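Local coordinates for protein endo-beta-1,4-glucanase (cellulase B) (Bacillus halodurans, PDB 4V2X) that hydrolyses beta-1,4-glucans, its family 46 carbohydrate-binding module contributing to the breakdown of xyloglucan and of beta-1,3-1,4-glucans, at residues 88-92 / 93-97; 219-222 / 223-227; 526-530 / 531-535. All coordinates share one frame; numbering follows the deposited sequence. Where two conformers were deposited one is given.

How the contacts relate
The three contacts are local, each within one continuous stretch, and follow one another along the sequence. Contacts 1 and 2 belong to the family 5 catalytic module, an eight-stranded parallel barrel: contact 1 is the start of helix 92-100, contact 2 the last turns of helix 209-227, and their centres are 32 Å apart. Contact 3 lies in the carbohydrate-binding module, where the chain enters strand 534-537 at the margin of an antiparallel sheet; its centre is 36 Å from that of contact 1 and 44 Å from that of contact 2. The first two help build the barrel's outer layer, whereas contact 3 meets catalytic-module residues and so joins binding and catalytic modules.

Contact 1: residues 88-92 / 93-97; sequences PRVTR and ELIEQ
From Thr-91 to Leu-94 the chain passes from an extended loop into the first turn of helix 92-100. A nearly straight helical bond crosses the junction from Glu-96 N to Arg-92 O, 3.0 Å. Thr-91 is the N-cap: with chi1 at 63° its hydroxyl is swung over the helix start, and OG1 accepts from Leu-94 N at 3.1 Å, while a longer, weak bond links the same N-H to Thr-91 O. OG1 is also hydrogen-bonded to Tyr-369 OH. On the face turned to helix 126-141, Val-90 CG1 meets Ile-95 CD1 at 4.2 Å, the N'-to-N4 pairing of a hydrophobic staple bracketing the cap, and both rest on Val-135. This is how the chain enters the helix between barrel strands 68-70 and 105-108, a beta-alpha-beta crossover of the eight-stranded barrel. On another flank, Arg-92 reaches across Glu-96 at about a right angle; NH1 forms a salt bridge with OE2 at 2.9 Å. That oxygen lies close to the guanidinium plane but is met on its anti side, and the two planar groups are 50° apart. The same guanidinium pairs with Glu-141 and Glu-142, so its charge is probably shared among three carboxylates.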
loop_
_atom_site.group_PDB
_atom_site.type_symbol
_atom_site.label_atom_id
_atom_site.label_comp_id
_atom_site.label_asym_id
_atom_site.label_seq_id
_atom_site.Cartn_x
_atom_site.Cartn_y
_atom_site.Cartn_z
ATOM N N PRO A 88 34.146 -2.109 -25.152
ATOM C CA PRO A 88 34.227 -1.370 -26.403
ATOM C C PRO A 88 32.847 -0.931 -26.873
ATOM O O PRO A 88 31.836 -1.427 -26.383
ATOM C CB PRO A 88 34.834 -2.384 -27.365
ATOM C CG PRO A 88 34.401 -3.705 -26.841
ATOM C CD PRO A 88 34.335 -3.558 -25.350
ATOM N N ARG A 89 32.807 0.005 -27.815
ATOM C CA ARG A 89 31.561 0.309 -28.494
ATOM C C ARG A 89 30.961 -1.006 -29.013
ATOM O O ARG A 89 31.687 -1.924 -29.411
ATOM C CB ARG A 89 31.801 1.289 -29.651
ATOM C CG ARG A 89 32.098 2.723 -29.221
ATOM C CD ARG A 89 30.838 3.455 -28.785
ATOM N NE ARG A 89 31.064 4.855 -28.406
ATOM C CZ ARG A 89 30.900 5.916 -29.200
ATOM N NH1 ARG A 89 30.518 5.779 -30.471
ATOM N NH2 ARG A 89 31.135 7.132 -28.716
ATOM N N VAL A 90 29.637 -1.092 -28.985
ATOM C CA VAL A 90 28.925 -2.291 -29.388
ATOM C C VAL A 90 29.041 -2.487 -30.898
ATOM O O VAL A 90 28.780 -1.565 -31.677
ATOM C CB VAL A 90 27.434 -2.226 -28.996
ATOM C CG1 VAL A 90 26.712 -3.500 -29.415
ATOM C CG2 VAL A 90 27.289 -1.988 -27.487
ATOM N N THR A 91 29.452 -3.681 -31.307
ATOM C CA THR A 91 29.478 -4.037 -32.728
ATOM C C THR A 91 28.266 -4.892 -33.072
ATOM O O THR A 91 27.702 -5.569 -32.206
ATOM C CB THR A 91 30.742 -4.834 -33.084
ATOM O OG1 THR A 91 30.746 -6.068 -32.356
ATOM C CG2 THR A 91 31.995 -4.034 -32.746
ATOM N N ARG A 92 27.874 -4.889 -34.346
ATOM C CA ARG A 92 26.824 -5.793 -34.791
ATOM C C ARG A 92 27.247 -7.242 -34.546
ATOM O O ARG A 92 26.421 -8.091 -34.214
ATOM C CB ARG A 92 26.492 -5.588 -36.275
ATOM C CG ARG A 92 25.196 -6.278 -36.660
ATOM C CD ARG A 92 24.835 -6.133 -38.128
ATOM N NE ARG A 92 23.397 -6.329 -38.315
ATOM C CZ ARG A 92 22.760 -7.496 -38.215
ATOM N NH1 ARG A 92 23.419 -8.621 -37.938
ATOM N NH2 ARG A 92 21.444 -7.541 -38.395
ATOM N N GLU A 93 28.538 -7.511 -34.715
ATOM C CA GLU A 93 29.063 -8.856 -34.568
ATOM C C GLU A 93 28.828 -9.402 -33.157
ATOM O O GLU A 93 28.507 -10.574 -33.000
ATOM C CB GLU A 93 30.550 -8.893 -34.928
ATOM C CG GLU A 93 31.159 -10.282 -34.884
ATOM C CD GLU A 93 32.464 -10.390 -35.658
ATOM O OE1 GLU A 93 33.004 -9.354 -36.099
ATOM O OE2 GLU A 93 32.947 -11.529 -35.817
ATOM N N LEU A 94 28.969 -8.562 -32.138
ATOM C CA LEU A 94 28.710 -9.013 -30.754
ATOM C C LEU A 94 27.300 -9.574 -30.602
ATOM O O LEU A 94 27.091 -10.639 -30.012
ATOM C CB LEU A 94 28.903 -7.859 -29.771
ATOM C CG LEU A 94 28.575 -8.169 -28.305
ATOM C CD1 LEU A 94 29.448 -9.303 -27.777
ATOM C CD2 LEU A 94 28.739 -6.909 -27.479
ATOM N N ILE A 95 26.331 -8.830 -31.120
ATOM C CA ILE A 95 24.932 -9.222 -31.053
ATOM C C ILE A 95 24.688 -10.511 -31.858
ATOM O O ILE A 95 24.005 -11.417 -31.387
ATOM C CB ILE A 95 24.003 -8.086 -31.547
ATOM C CG1 ILE A 95 24.272 -6.771 -30.793
ATOM C CG2 ILE A 95 22.543 -8.488 -31.405
ATOM C CD1 ILE A 95 24.197 -6.854 -29.280
ATOM N N GLU A 96 25.255 -10.586 -33.061
ATOM C CA GLU A 96 25.196 -11.804 -33.878
ATOM C C GLU A 96 25.743 -13.002 -33.114
ATOM O O GLU A 96 25.134 -14.069 -33.106
ATOM C CB GLU A 96 26.013 -11.640 -35.164
ATOM C CG GLU A 96 25.464 -10.622 -36.149
ATOM C CD GLU A 96 26.444 -10.286 -37.266
ATOM O OE1 GLU A 96 27.432 -11.022 -37.459
ATOM O OE2 GLU A 96 26.225 -9.277 -37.960
ATOM N N GLN A 97 26.897 -12.813 -32.482
ATOM C CA GLN A 97 27.599 -13.901 -31.803
ATOM C C GLN A 97 26.816 -14.392 -30.586
ATOM O O GLN A 97 26.720 -15.596 -30.348
ATOM C CB GLN A 97 29.001 -13.453 -31.387
ATOM C CG GLN A 97 29.936 -13.144 -32.553
ATOM C CD GLN A 97 30.671 -14.355 -33.082
ATOM O OE1 GLN A 97 30.431 -15.478 -32.656
ATOM N NE2 GLN A 97 31.574 -14.128 -34.029
#

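Contact 2: residues 219-222 / 223-227; sequences NTVF and FEIVR
Asn-219, Thr-220, Val-221 and Phe-222 each give their carbonyl oxygen to the N-H four residues on, in an unbroken alpha-helical ladder whose bond from Val-226 N to Phe-222 O, 3.0 Å, is almost straight at 174°. Phe-223 O continues the ladder to Arg-227 N; near the helix end Glu-224 O and Val-226 O accept from Gln-228 NE2 and Ser-229 OG. The buried polar side chains are likewise served from elsewhere. Asn-219 OD1 is hydrogen-bonded to Ser-194 OG. Thr-220 OG1 shares bonds with Asp-216 O and Lys-261 NZ, and its CG2, anti to the backbone N, meets the obliquely crossing Glu-224 side chain, 3.9 Å from OE1. Arg-227 forms a salt bridge with Asp-264 through NE; its CG lies over one face of the Phe-223 ring, toward the rim. Tyr-165 and Asn-166 of the second subunit pack on the face formed by Thr-220, Phe-223, Glu-224 and Arg-227. On the helix surface, apolar side chains of successive turns lie side by side: Val-221 CG2 touches Ile-225 CD1 at 3.8 Å, and Phe-222 CE1 meets Val-226 CG2 at 3.9 Å. Asp-216 and Asp-217, about a turn before Thr-220, bind calcium, so the Thr-220 OG1 bond ties the contact to that site, and the whole is an outer helix of a (beta/alpha)8 barrel, leading from strand 190-193 to strand 238-241.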
loop_
_atom_site.group_PDB
_atom_site.type_symbol
_atom_site.label_atom_id
_atom_site.label_comp_id
_atom_site.label_asym_id
_atom_site.label_seq_id
_atom_site.Cartn_x
_atom_site.Cartn_y
_atom_site.Cartn_z
ATOM N N ASN A 219 6.114 2.644 -10.737
ATOM C CA ASN A 219 5.632 1.596 -11.622
ATOM C C ASN A 219 4.327 1.990 -12.310
ATOM O O ASN A 219 4.099 1.662 -13.470
ATOM C CB ASN A 219 5.455 0.279 -10.857
ATOM C CG ASN A 219 6.774 -0.447 -10.618
ATOM O OD1 ASN A 219 7.728 -0.283 -11.373
ATOM N ND2 ASN A 219 6.822 -1.271 -9.574
ATOM N N THR A 220 3.480 2.698 -11.574
ATOM C CA THR A 220 2.142 3.044 -12.046
ATOM C C THR A 220 2.174 4.169 -13.073
ATOM O O THR A 220 1.496 4.098 -14.099
ATOM C CB THR A 220 1.262 3.436 -10.850
ATOM O OG1 THR A 220 1.146 2.307 -9.987
ATOM C CG2 THR A 220 -0.140 3.882 -11.290
ATOM N N VAL A 221 2.958 5.205 -12.802
ATOM C CA VAL A 221 3.083 6.303 -13.748
ATOM C C VAL A 221 3.754 5.841 -15.050
ATOM O O VAL A 221 3.408 6.289 -16.134
ATOM C CB VAL A 221 3.799 7.526 -13.134
ATOM C CG1 VAL A 221 5.247 7.220 -12.789
ATOM C CG2 VAL A 221 3.687 8.722 -14.076
ATOM N N PHE A 222 4.719 4.935 -14.928
ATOM C CA PHE A 222 5.364 4.324 -16.085
ATOM C C PHE A 222 4.320 3.604 -16.940
ATOM O O PHE A 222 4.239 3.819 -18.149
ATOM C CB PHE A 222 6.479 3.395 -15.573
ATOM C CG PHE A 222 6.912 2.323 -16.527
ATOM C CD1 PHE A 222 7.793 2.601 -17.556
ATOM C CD2 PHE A 222 6.499 1.011 -16.340
ATOM C CE1 PHE A 222 8.227 1.599 -18.410
ATOM C CE2 PHE A 222 6.923 0.008 -17.190
ATOM C CZ PHE A 222 7.795 0.304 -18.227
ATOM N N PHE A 223 3.493 2.791 -16.293
ATOM C CA PHE A 223 2.405 2.089 -16.973
ATOM C C PHE A 223 1.487 3.072 -17.708
ATOM O O PHE A 223 1.221 2.908 -18.904
ATOM C CB PHE A 223 1.620 1.258 -15.960
ATOM C CG PHE A 223 0.379 0.625 -16.512
ATOM C CD1 PHE A 223 0.423 -0.641 -17.076
ATOM C CD2 PHE A 223 -0.844 1.287 -16.436
ATOM C CE1 PHE A 223 -0.723 -1.231 -17.570
ATOM C CE2 PHE A 223 -1.995 0.697 -16.931
ATOM C CZ PHE A 223 -1.935 -0.558 -17.497
ATOM N N GLU A 224 1.031 4.093 -16.987
ATOM C CA GLU A 224 0.102 5.092 -17.545
ATOM C C GLU A 224 0.686 5.790 -18.774
ATOM O O GLU A 224 0.018 5.924 -19.800
ATOM C CB GLU A 224 -0.262 6.135 -16.487
ATOM C CG GLU A 224 -1.266 5.660 -15.451
ATOM C CD GLU A 224 -1.556 6.717 -14.397
ATOM O OE1 GLU A 224 -0.661 7.009 -13.572
ATOM O OE2 GLU A 224 -2.675 7.269 -14.399
ATOM N N ILE A 225 1.934 6.232 -18.658
ATOM C CA ILE A 225 2.631 6.905 -19.746
ATOM C C ILE A 225 2.754 6.006 -20.964
ATOM O O ILE A 225 2.348 6.380 -22.059
ATOM C CB ILE A 225 4.039 7.374 -19.319
ATOM C CG1 ILE A 225 3.923 8.547 -18.343
ATOM C CG2 ILE A 225 4.865 7.794 -20.527
ATOM C CD1 ILE A 225 5.189 8.841 -17.576
ATOM N N VAL A 226 3.317 4.816 -20.781
ATOM C CA VAL A 226 3.536 3.934 -21.917
ATOM C C VAL A 226 2.197 3.581 -22.569
ATOM O O VAL A 226 2.047 3.710 -23.780
ATOM C CB VAL A 226 4.316 2.653 -21.534
ATOM C CG1 VAL A 226 4.433 1.707 -22.726
ATOM C CG2 VAL A 226 5.711 3.012 -21.034
ATOM N N ARG A 227 1.226 3.158 -21.768
ATOM C CA ARG A 227 -0.013 2.603 -22.317
ATOM C C ARG A 227 -0.814 3.594 -23.158
ATOM O O ARG A 227 -1.588 3.178 -24.022
ATOM C CB ARG A 227 -0.888 2.015 -21.209
ATOM C CG ARG A 227 -0.399 0.657 -20.724
ATOM C CD ARG A 227 -0.772 -0.448 -21.704
ATOM N NE ARG A 227 -0.273 -1.764 -21.303
ATOM C CZ ARG A 227 0.874 -2.314 -21.710
ATOM N NH1 ARG A 227 1.696 -1.681 -22.538
ATOM N NH2 ARG A 227 1.208 -3.516 -21.271
#

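Contact 3: residues 526-530 / 531-535; sequences SFKEF and GYAFS
Phe-530 and Phe-534 meet across a tight reversal of the chain, and around them the contact is densely packed. Their rings are inclined by 68°, with centroids 5.3 Å apart; CE2 of Phe-534 comes to 3.7 Å from CD2 of Phe-530, and CZ of Phe-534 lies 3.7 Å from Phe-530 CA. Phe-534 is brought there by a chi1 of 67°, which places CG between its own backbone N and carbonyl and folds the ring back against the preceding loop. At the ring's edge, CE1 of Phe-534 approaches Lys-528 O to 3.5 Å. Beside it, Lys-528 CB packs on Ala-533 CB at 3.7 Å, and the bent lysine chain then leads NZ away to the carbonyls of Ala-519, Pro-521 and Thr-525.

The backbone itself makes an alpha-turn, Ala-533 N donating to Glu-529 O at 3.0 Å, and Gly-531 N bonds Phe-534 O at 2.7 Å, closing the reversal. Nested within it, a weak bond from Tyr-532 N to Phe-530 O closes a classic gamma-turn on Gly-531, whose positive phi suits a residue without a CB. This turn delivers the chain into strand 534-537, an outermost strand of the antiparallel sheet of the carbohydrate-binding module.

On the more open side, the exposed Tyr-532 touches Glu-529 mainly through CB, 3.6 Å from the glutamate CD; the two side chains cross obliquely, with the carboxylate and ring planes 27° apart. The carboxylate finds its partners elsewhere: OE2 forms a salt bridge with Lys-327 of the catalytic module, which also bonds Phe-530 O, and OE1 takes a hydrogen bond with a glycerol, probably from the crystallisation liquor. Phe-530 adds a backbone hydrogen bond to Asn-282 of the catalytic module.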
loop_
_atom_site.group_PDB
_atom_site.type_symbol
_atom_site.label_atom_id
_atom_site.label_comp_id
_atom_site.label_asym_id
_atom_site.label_seq_id
_atom_site.Cartn_x
_atom_site.Cartn_y
_atom_site.Cartn_z
ATOM N N SER A 526 35.357 -15.460 11.667
ATOM C CA SER A 526 36.801 -15.559 11.524
ATOM C C SER A 526 37.247 -15.667 10.066
ATOM O O SER A 526 38.389 -15.368 9.771
ATOM C CB SER A 526 37.319 -16.787 12.277
ATOM O OG SER A 526 36.757 -17.969 11.727
ATOM N N PHE A 527 36.364 -16.127 9.175
ATOM C CA PHE A 527 36.735 -16.350 7.775
ATOM C C PHE A 527 36.589 -15.061 6.989
ATOM O O PHE A 527 35.475 -14.560 6.818
ATOM C CB PHE A 527 35.851 -17.412 7.130
ATOM C CG PHE A 527 36.105 -18.801 7.630
ATOM C CD1 PHE A 527 37.046 -19.604 7.012
ATOM C CD2 PHE A 527 35.402 -19.305 8.712
ATOM C CE1 PHE A 527 37.280 -20.892 7.457
ATOM C CE2 PHE A 527 35.638 -20.594 9.162
ATOM C CZ PHE A 527 36.582 -21.382 8.534
ATOM N N LYS A 528 37.712 -14.529 6.530
ATOM C CA LYS A 528 37.724 -13.257 5.805
ATOM C C LYS A 528 37.275 -13.427 4.354
ATOM O O LYS A 528 37.207 -14.545 3.822
ATOM C CB LYS A 528 39.116 -12.622 5.850
ATOM C CG LYS A 528 39.659 -12.367 7.249
ATOM C CD LYS A 528 38.761 -11.459 8.086
ATOM C CE LYS A 528 37.873 -12.228 9.058
ATOM N NZ LYS A 528 37.003 -11.329 9.872
ATOM N N GLU A 529 36.960 -12.303 3.724
ATOM C CA GLU A 529 36.404 -12.294 2.382
ATOM C C GLU A 529 37.498 -12.398 1.311
ATOM O O GLU A 529 38.402 -11.565 1.246
ATOM C CB GLU A 529 35.573 -11.032 2.178
ATOM C CG GLU A 529 34.985 -10.945 0.781
ATOM C CD GLU A 529 34.092 -9.749 0.558
ATOM O OE1 GLU A 529 33.700 -9.083 1.538
ATOM O OE2 GLU A 529 33.787 -9.478 -0.618
ATOM N N PHE A 530 37.389 -13.407 0.447
ATOM C CA PHE A 530 38.375 -13.663 -0.601
ATOM C C PHE A 530 38.422 -12.468 -1.552
ATOM O O PHE A 530 37.382 -11.987 -1.998
ATOM C CB PHE A 530 37.999 -14.939 -1.370
ATOM C CG PHE A 530 39.096 -15.483 -2.249
ATOM C CD1 PHE A 530 39.433 -14.862 -3.449
ATOM C CD2 PHE A 530 39.773 -16.644 -1.891
ATOM C CE1 PHE A 530 40.431 -15.375 -4.260
ATOM C CE2 PHE A 530 40.771 -17.164 -2.701
ATOM C CZ PHE A 530 41.104 -16.531 -3.886
ATOM N N GLY A 531 39.630 -11.992 -1.847
ATOM C CA GLY A 531 39.818 -10.850 -2.747
ATOM C C GLY A 531 39.812 -9.546 -1.974
ATOM O O GLY A 531 40.772 -8.766 -2.049
ATOM N N TYR A 532 38.756 -9.315 -1.200
ATOM C CA TYR A 532 38.606 -8.068 -0.469
ATOM C C TYR A 532 39.655 -7.927 0.633
ATOM O O TYR A 532 40.302 -6.885 0.742
ATOM C CB TYR A 532 37.203 -7.946 0.125
ATOM C CG TYR A 532 37.001 -6.651 0.872
ATOM C CD1 TYR A 532 36.804 -5.465 0.189
ATOM C CD2 TYR A 532 37.049 -6.612 2.262
ATOM C CE1 TYR A 532 36.640 -4.268 0.864
ATOM C CE2 TYR A 532 36.894 -5.418 2.949
ATOM C CZ TYR A 532 36.683 -4.250 2.240
ATOM O OH TYR A 532 36.526 -3.070 2.917
ATOM N N ALA A 533 39.803 -8.973 1.451
ATOM C CA ALA A 533 40.713 -8.947 2.599
ATOM C C ALA A 533 42.088 -9.562 2.314
ATOM O O ALA A 533 43.082 -9.215 2.962
ATOM C CB ALA A 533 40.060 -9.642 3.786
ATOM N N PHE A 534 42.145 -10.477 1.354
ATOM C CA PHE A 534 43.380 -11.171 1.037
ATOM C C PHE A 534 43.278 -11.747 -0.363
ATOM O O PHE A 534 42.178 -11.893 -0.897
ATOM C CB PHE A 534 43.609 -12.314 2.026
ATOM C CG PHE A 534 42.595 -13.412 1.899
ATOM C CD1 PHE A 534 41.391 -13.336 2.582
ATOM C CD2 PHE A 534 42.823 -14.496 1.058
ATOM C CE1 PHE A 534 40.442 -14.335 2.461
ATOM C CE2 PHE A 534 41.870 -15.491 0.923
ATOM C CZ PHE A 534 40.689 -15.415 1.626
ATOM N N SER A 535 44.413 -12.098 -0.952
ATOM C CA SER A 535 44.426 -12.707 -2.280
ATOM C C SER A 535 45.697 -13.524 -2.499
ATOM O O SER A 535 46.782 -13.071 -2.163
ATOM C CB SER A 535 44.322 -11.617 -3.352
ATOM O OG SER A 535 44.293 -12.173 -4.661
#